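Local atomic coordinates of uncharacterized HTH-type transcriptional regulator HI_0893 (Haemophilus influenzae, PDB entry 3QKX), a protein that probably binds DNA at cis-regulatory sites through an N-terminal helix-turn-helix domain and regulates transcription, as TetR-family proteins generally do. Residues Leu56-Phe67 against Ile102-Pro113. Residues are numbered along the deposited sequence; the frame is centred on the assembly and turned at random.
Sequences LEQFAHRVFSMF and ILSNLKQYESLP
Leu56 starts the contact by laying its CB against CD2 of Leu112 (3.9 Å), the two side chains crossing at about a right angle. At the next residue, Pro113 O receives a CA-H...O contact from Glu57 CA (3.5 Å), with Glu57 CG also close by. Phe59, its CG anti to the backbone N (chi1 177°), turns the edge of its ring toward the other segment: CD2 meets Leu112 CD1, while CE2 comes within 3.5 Å of Tyr109 CE1. The planes of these two rings stand at 67°, an oblique aromatic pair. Ala60 adds its methyl to Leu112 CD1, so that Leu112, the last residue of the type I turn that starts at Tyr109, is gripped by both of its branches. Arg62 is bound mainly outside, in salt bridges to Glu11 and Asp18 of helix 6-23. Val63 lies over one face of the Tyr109 ring, CG1 reaching CE2 at 3.4 Å and CG2 making a CH-pi contact with the centroid; Asn105 O lies against the opposite face. The selenium of Met66, modelled as selenomethionine, lies over one face of the Arg62 guanidinium and brushes Ile102 CD1 at 4.4 Å. Phe67 closes the row, its CZ touching Leu106 CD2 (3.5 Å) and the edge of the Tyr109 ring. No hydrogen bond spans the segments. Helix 52-72, which as in TetR relatives probably connects the putative DNA-binding region to the C-terminal domain, is therefore joined to helix 100-109 by apolar packing around Tyr109, whose hydroxyl hydrogen-bonds Asp18 of helix 6-23.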
ATOM      1  N   LEU A  56     -20.741   5.195   5.834  1.00 88.84           N
ATOM      2  CA  LEU A  56     -19.404   4.664   5.552  1.00 89.84           C
ATOM      3  C   LEU A  56     -19.313   3.121   5.651  1.00 90.73           C
ATOM      4  O   LEU A  56     -18.506   2.518   4.951  1.00 88.86           O
ATOM      5  CB  LEU A  56     -18.362   5.329   6.450  1.00 95.36           C
ATOM      6  CG  LEU A  56     -18.160   6.852   6.308  1.00 95.84           C
ATOM      7  CD1 LEU A  56     -16.988   7.292   7.194  1.00102.78           C
ATOM      8  CD2 LEU A  56     -17.926   7.295   4.881  1.00 91.15           C
ATOM      9  N   GLU A  57     -20.159   2.498   6.483  1.00 93.85           N
ATOM     10  CA  GLU A  57     -20.290   1.028   6.510  1.00 95.96           C
ATOM     11  C   GLU A  57     -20.728   0.480   5.159  1.00 90.49           C
ATOM     12  O   GLU A  57     -20.054  -0.375   4.587  1.00 90.54           O
ATOM     13  CB  GLU A  57     -21.289   0.553   7.587  1.00100.85           C
ATOM     14  CG  GLU A  57     -20.805   0.687   9.039  1.00109.67           C
ATOM     15  CD  GLU A  57     -21.375  -0.388   9.975  1.00117.95           C
ATOM     16  OE1 GLU A  57     -21.009  -1.577   9.824  1.00120.79           O
ATOM     17  OE2 GLU A  57     -22.163  -0.035  10.881  1.00122.38           O
ATOM     18  N   GLN A  58     -21.860   0.969   4.660  1.00 87.11           N
ATOM     19  CA  GLN A  58     -22.403   0.510   3.370  1.00 82.96           C
ATOM     20  C   GLN A  58     -21.454   0.838   2.210  1.00 79.14           C
ATOM     21  O   GLN A  58     -21.322   0.043   1.272  1.00 77.96           O
ATOM     22  CB  GLN A  58     -23.798   1.101   3.110  1.00 80.72           C
ATOM     23  CG  GLN A  58     -24.906   0.494   3.987  1.00 85.95           C
ATOM     24  CD  GLN A  58     -26.305   1.054   3.669  1.00 86.91           C
ATOM     25  OE1 GLN A  58     -26.662   1.268   2.499  1.00 83.58           O
ATOM     26  NE2 GLN A  58     -27.104   1.285   4.718  1.00 90.92           N
ATOM     27  N   PHE A  59     -20.792   1.995   2.293  1.00 77.94           N
ATOM     28  CA  PHE A  59     -19.790   2.394   1.320  1.00 75.33           C
ATOM     29  C   PHE A  59     -18.652   1.383   1.251  1.00 77.28           C
ATOM     30  O   PHE A  59     -18.246   0.988   0.160  1.00 74.85           O
ATOM     31  CB  PHE A  59     -19.245   3.772   1.685  1.00 76.36           C
ATOM     32  CG  PHE A  59     -18.137   4.260   0.782  1.00 74.25           C
ATOM     33  CD1 PHE A  59     -18.420   4.782  -0.470  1.00 70.43           C
ATOM     34  CD2 PHE A  59     -16.825   4.232   1.202  1.00 77.64           C
ATOM     35  CE1 PHE A  59     -17.408   5.272  -1.291  1.00 70.34           C
ATOM     36  CE2 PHE A  59     -15.805   4.703   0.382  1.00 78.04           C
ATOM     37  CZ  PHE A  59     -16.106   5.230  -0.868  1.00 74.59           C
ATOM     38  N   ALA A  60     -18.148   0.976   2.417  1.00 82.13           N
ATOM     39  CA  ALA A  60     -17.148  -0.096   2.514  1.00 84.97           C
ATOM     40  C   ALA A  60     -17.586  -1.321   1.734  1.00 83.43           C
ATOM     41  O   ALA A  60     -16.847  -1.802   0.882  1.00 82.26           O
ATOM     42  CB  ALA A  60     -16.898  -0.472   3.969  1.00 90.93           C
ATOM     43  N   HIS A  61     -18.803  -1.794   2.002  1.00 84.33           N
ATOM     44  CA  HIS A  61     -19.359  -2.973   1.317  1.00 84.20           C
ATOM     45  C   HIS A  61     -19.413  -2.788  -0.186  1.00 79.58           C
ATOM     46  O   HIS A  61     -19.127  -3.710  -0.943  1.00 79.23           O
ATOM     47  CB  HIS A  61     -20.766  -3.306   1.839  1.00 86.11           C
ATOM     48  CG  HIS A  61     -20.763  -4.130   3.084  1.00 93.97           C
ATOM     49  ND1 HIS A  61     -20.404  -5.461   3.089  1.00 99.60           N
ATOM     50  CD2 HIS A  61     -21.079  -3.819   4.364  1.00100.06           C
ATOM     51  CE1 HIS A  61     -20.497  -5.936   4.320  1.00106.63           C
ATOM     52  NE2 HIS A  61     -20.910  -4.961   5.113  1.00107.44           N
ATOM     53  N   ARG A  62     -19.791  -1.588  -0.603  1.00 77.27           N
ATOM     54  CA  ARG A  62     -19.839  -1.220  -2.012  1.00 74.13           C
ATOM     55  C   ARG A  62     -18.449  -1.216  -2.603  1.00 73.45           C
ATOM     56  O   ARG A  62     -18.276  -1.598  -3.754  1.00 72.41           O
ATOM     57  CB  ARG A  62     -20.541   0.145  -2.177  1.00 72.67           C
ATOM     58  CG  ARG A  62     -20.423   0.826  -3.543  1.00 72.25           C
ATOM     59  CD  ARG A  62     -19.350   1.881  -3.529  1.00 75.38           C
ATOM     60  NE  ARG A  62     -19.417   2.775  -4.677  1.00 76.18           N
ATOM     61  CZ  ARG A  62     -18.519   3.720  -4.936  1.00 79.16           C
ATOM     62  NH1 ARG A  62     -17.452   3.887  -4.151  1.00 82.83           N
ATOM     63  NH2 ARG A  62     -18.672   4.498  -5.997  1.00 81.08           N
ATOM     64  N   VAL A  63     -17.458  -0.798  -1.813  1.00 75.23           N
ATOM     65  CA  VAL A  63     -16.059  -0.807  -2.257  1.00 75.33           C
ATOM     66  C   VAL A  63     -15.506  -2.227  -2.409  1.00 76.39           C
ATOM     67  O   VAL A  63     -14.866  -2.533  -3.418  1.00 75.78           O
ATOM     68  CB  VAL A  63     -15.158   0.046  -1.333  1.00 78.24           C
ATOM     69  CG1 VAL A  63     -13.702  -0.175  -1.655  1.00 78.96           C
ATOM     70  CG2 VAL A  63     -15.533   1.543  -1.482  1.00 76.85           C
ATOM     71  N   PHE A  64     -15.770  -3.096  -1.436  1.00 78.84           N
ATOM     72  CA  PHE A  64     -15.426  -4.516  -1.592  1.00 80.48           C
ATOM     73  C   PHE A  64     -16.040  -5.108  -2.882  1.00 77.75           C
ATOM     74  O   PHE A  64     -15.337  -5.790  -3.631  1.00 77.39           O
ATOM     75  CB  PHE A  64     -15.818  -5.356  -0.352  1.00 85.15           C
ATOM     76  CG  PHE A  64     -14.679  -5.571   0.636  1.00 90.13           C
ATOM     77  N   SER A  65     -17.317  -4.791  -3.159  1.00 75.85           N
ATOM     78  CA  SER A  65     -18.023  -5.290  -4.361  1.00 74.44           C
ATOM     79  C   SER A  65     -17.349  -4.904  -5.678  1.00 72.09           C
ATOM     80  O   SER A  65     -17.255  -5.733  -6.589  1.00 72.86           O
ATOM     81  CB  SER A  65     -19.486  -4.788  -4.406  1.00 73.64           C
ATOM     82  OG  SER A  65     -20.280  -5.419  -3.422  1.00 77.25           O
HETATM   83  N   MSE A  66     -16.929  -3.650  -5.794  1.00 70.59           N
HETATM   84  CA  MSE A  66     -16.223  -3.195  -6.996  1.00 69.97           C
HETATM   85  C   MSE A  66     -14.902  -3.954  -7.183  1.00 70.50           C
HETATM   86  O   MSE A  66     -14.528  -4.301  -8.315  1.00 70.23           O
HETATM   87  CB  MSE A  66     -15.923  -1.696  -6.927  1.00 70.25           C
HETATM   88  CG  MSE A  66     -17.135  -0.797  -6.907  1.00 72.38           C
HETATM   89 SE   MSE A  66     -16.593   1.066  -7.118  0.75 78.61          SE
HETATM   90  CE  MSE A  66     -17.439   1.385  -8.863  1.00 79.05           C
ATOM     91  N   PHE A  67     -14.190  -4.185  -6.082  1.00 71.55           N
ATOM     92  CA  PHE A  67     -12.957  -4.955  -6.143  1.00 73.54           C
ATOM     93  C   PHE A  67     -13.239  -6.374  -6.628  1.00 72.94           C
ATOM     94  O   PHE A  67     -12.577  -6.850  -7.531  1.00 73.60           O
ATOM     95  CB  PHE A  67     -12.237  -5.002  -4.774  1.00 77.01           C
ATOM     96  CG  PHE A  67     -11.709  -3.649  -4.269  1.00 80.16           C
ATOM     97  CD1 PHE A  67     -11.664  -2.492  -5.080  1.00 80.34           C
ATOM     98  CD2 PHE A  67     -11.177  -3.565  -2.972  1.00 87.00           C
ATOM     99  CE1 PHE A  67     -11.140  -1.286  -4.583  1.00 82.35           C
ATOM    100  CE2 PHE A  67     -10.650  -2.355  -2.475  1.00 88.91           C
ATOM    101  CZ  PHE A  67     -10.635  -1.224  -3.282  1.00 86.54           C
ATOM    102  N   ILE A 102     -10.544   6.364  -6.966  1.00 74.92           N
ATOM    103  CA  ILE A 102     -10.535   5.137  -6.188  1.00 72.87           C
ATOM    104  C   ILE A 102      -9.110   4.836  -5.726  1.00 70.43           C
ATOM    105  O   ILE A 102      -8.886   4.443  -4.578  1.00 70.22           O
ATOM    106  CB  ILE A 102     -11.096   3.929  -7.004  1.00 72.13           C
ATOM    107  CG1 ILE A 102     -12.563   4.151  -7.383  1.00 75.50           C
ATOM    108  CG2 ILE A 102     -10.949   2.631  -6.233  1.00 68.28           C
ATOM    109  CD1 ILE A 102     -13.504   4.086  -6.230  1.00 78.83           C
ATOM    110  N   LEU A 103      -8.147   5.035  -6.618  1.00 69.71           N
ATOM    111  CA  LEU A 103      -6.732   4.826  -6.288  1.00 67.50           C
ATOM    112  C   LEU A 103      -6.275   5.700  -5.092  1.00 68.86           C
ATOM    113  O   LEU A 103      -5.614   5.192  -4.196  1.00 67.80           O
ATOM    114  CB  LEU A 103      -5.848   5.058  -7.533  1.00 66.63           C
ATOM    115  CG  LEU A 103      -4.344   4.921  -7.380  1.00 64.79           C
ATOM    116  CD1 LEU A 103      -3.975   3.470  -7.117  1.00 60.25           C
ATOM    117  CD2 LEU A 103      -3.646   5.482  -8.624  1.00 65.68           C
ATOM    118  N   SER A 104      -6.644   6.981  -5.073  1.00 72.10           N
ATOM    119  CA  SER A 104      -6.320   7.852  -3.932  1.00 74.61           C
ATOM    120  C   SER A 104      -6.889   7.324  -2.630  1.00 75.22           C
ATOM    121  O   SER A 104      -6.221   7.333  -1.609  1.00 76.00           O
ATOM    122  CB  SER A 104      -6.869   9.262  -4.127  1.00 78.67           C
ATOM    123  OG  SER A 104      -6.346   9.875  -5.277  1.00 81.50           O
ATOM    124  N   ASN A 105      -8.135   6.888  -2.662  1.00 76.89           N
ATOM    125  CA  ASN A 105      -8.813   6.487  -1.438  1.00 78.66           C
ATOM    126  C   ASN A 105      -8.428   5.080  -0.925  1.00 77.24           C
ATOM    127  O   ASN A 105      -8.665   4.787   0.245  1.00 79.20           O
ATOM    128  CB  ASN A 105     -10.333   6.633  -1.604  1.00 80.78           C
ATOM    129  CG  ASN A 105     -10.751   8.071  -1.826  1.00 83.01           C
ATOM    130  OD1 ASN A 105     -10.080   8.991  -1.385  1.00 83.71           O
ATOM    131  ND2 ASN A 105     -11.872   8.271  -2.511  1.00 84.68           N
ATOM    132  N   LEU A 106      -7.812   4.241  -1.770  1.00 75.15           N
ATOM    133  CA  LEU A 106      -7.322   2.910  -1.342  1.00 74.13           C
ATOM    134  C   LEU A 106      -6.700   2.898   0.065  1.00 76.16           C
ATOM    135  O   LEU A 106      -6.996   2.020   0.885  1.00 77.40           O
ATOM    136  CB  LEU A 106      -6.273   2.381  -2.316  1.00 70.89           C
ATOM    137  CG  LEU A 106      -6.699   1.726  -3.624  1.00 70.65           C
ATOM    138  CD1 LEU A 106      -5.446   1.304  -4.412  1.00 67.34           C
ATOM    139  CD2 LEU A 106      -7.592   0.541  -3.382  1.00 71.65           C
ATOM    140  N   LYS A 107      -5.836   3.874   0.331  1.00 77.65           N
ATOM    141  CA  LYS A 107      -5.136   3.938   1.606  1.00 79.57           C
ATOM    142  C   LYS A 107      -6.142   4.270   2.717  1.00 83.23           C
ATOM    143  O   LYS A 107      -6.320   3.494   3.672  1.00 84.57           O
ATOM    144  CB  LYS A 107      -4.013   4.983   1.536  1.00 80.22           C
ATOM    145  CG  LYS A 107      -2.918   4.649   0.483  1.00 78.76           C
ATOM    146  N   GLN A 108      -6.847   5.385   2.537  1.00 84.88           N
ATOM    147  CA  GLN A 108      -7.880   5.818   3.489  1.00 88.74           C
ATOM    148  C   GLN A 108      -9.042   4.814   3.716  1.00 89.79           C
ATOM    149  O   GLN A 108      -9.723   4.908   4.728  1.00 94.16           O
ATOM    150  CB  GLN A 108      -8.455   7.177   3.071  1.00 90.90           C
ATOM    151  CG  GLN A 108      -7.518   8.359   3.263  1.00 91.02           C
ATOM    152  CD  GLN A 108      -8.144   9.663   2.795  1.00 93.41           C
ATOM    153  OE1 GLN A 108      -8.509  10.519   3.599  1.00 97.49           O
ATOM    154  NE2 GLN A 108      -8.279   9.813   1.487  1.00 90.92           N
ATOM    155  N   TYR A 109      -9.270   3.879   2.790  1.00 87.03           N
ATOM    156  CA  TYR A 109     -10.326   2.858   2.967  1.00 88.67           C
ATOM    157  C   TYR A 109     -10.141   1.983   4.212  1.00 91.63           C
ATOM    158  O   TYR A 109     -11.127   1.621   4.851  1.00 95.94           O
ATOM    159  CB  TYR A 109     -10.440   1.926   1.737  1.00 84.77           C
ATOM    160  CG  TYR A 109     -11.067   2.500   0.458  1.00 82.29           C
ATOM    161  CD1 TYR A 109     -11.921   3.620   0.472  1.00 84.02           C
ATOM    162  CD2 TYR A 109     -10.853   1.869  -0.763  1.00 77.28           C
ATOM    163  CE1 TYR A 109     -12.486   4.112  -0.708  1.00 82.74           C
ATOM    164  CE2 TYR A 109     -11.420   2.351  -1.939  1.00 76.59           C
ATOM    165  CZ  TYR A 109     -12.239   3.477  -1.905  1.00 79.33           C
ATOM    166  OH  TYR A 109     -12.803   3.964  -3.071  1.00 77.34           O
ATOM    167  N   GLU A 110      -8.890   1.643   4.552  1.00 90.69           N
ATOM    168  CA  GLU A 110      -8.607   0.759   5.709  1.00 93.27           C
ATOM    169  C   GLU A 110      -9.060   1.326   7.067  1.00 98.82           C
ATOM    170  O   GLU A 110      -9.269   0.560   8.007  1.00102.03           O
ATOM    171  CB  GLU A 110      -7.125   0.387   5.768  1.00 90.54           C
ATOM    172  CG  GLU A 110      -6.728  -0.664   4.738  1.00 88.80           C
ATOM    173  CD  GLU A 110      -5.207  -0.812   4.586  1.00 89.40           C
ATOM    174  OE1 GLU A 110      -4.461  -0.373   5.500  1.00 92.38           O
ATOM    175  OE2 GLU A 110      -4.766  -1.368   3.549  1.00 87.53           O
ATOM    176  N   SER A 111      -9.241   2.647   7.153  1.00100.71           N
ATOM    177  CA  SER A 111      -9.867   3.281   8.331  1.00106.83           C
ATOM    178  C   SER A 111     -11.406   3.094   8.437  1.00111.50           C
ATOM    179  O   SER A 111     -11.991   3.448   9.469  1.00116.97           O
ATOM    180  CB  SER A 111      -9.544   4.782   8.366  1.00107.74           C
ATOM    181  OG  SER A 111      -8.146   5.009   8.386  1.00104.48           O
ATOM    182  N   LEU A 112     -12.056   2.566   7.390  1.00109.89           N
ATOM    183  CA  LEU A 112     -13.519   2.408   7.396  1.00114.69           C
ATOM    184  C   LEU A 112     -13.953   1.262   8.321  1.00119.33           C
ATOM    185  O   LEU A 112     -13.260   0.245   8.397  1.00116.76           O
ATOM    186  CB  LEU A 112     -14.053   2.129   5.981  1.00111.44           C
ATOM    187  CG  LEU A 112     -13.913   3.223   4.914  1.00107.72           C
ATOM    188  CD1 LEU A 112     -14.263   2.667   3.541  1.00103.12           C
ATOM    189  CD2 LEU A 112     -14.784   4.402   5.246  1.00110.60           C
ATOM    190  N   PRO A 113     -15.107   1.418   9.013  1.00127.12           N
ATOM    191  CA  PRO A 113     -15.696   0.304   9.759  1.00132.48           C
ATOM    192  C   PRO A 113     -16.511  -0.618   8.826  1.00132.46           C
ATOM    193  O   PRO A 113     -17.539  -0.174   8.336  1.00134.96           O
ATOM    194  CB  PRO A 113     -16.623   1.008  10.767  1.00140.51           C
ATOM    195  CG  PRO A 113     -16.994   2.300  10.135  1.00139.49           C
ATOM    196  CD  PRO A 113     -15.907   2.658   9.151  1.00131.52           C
TER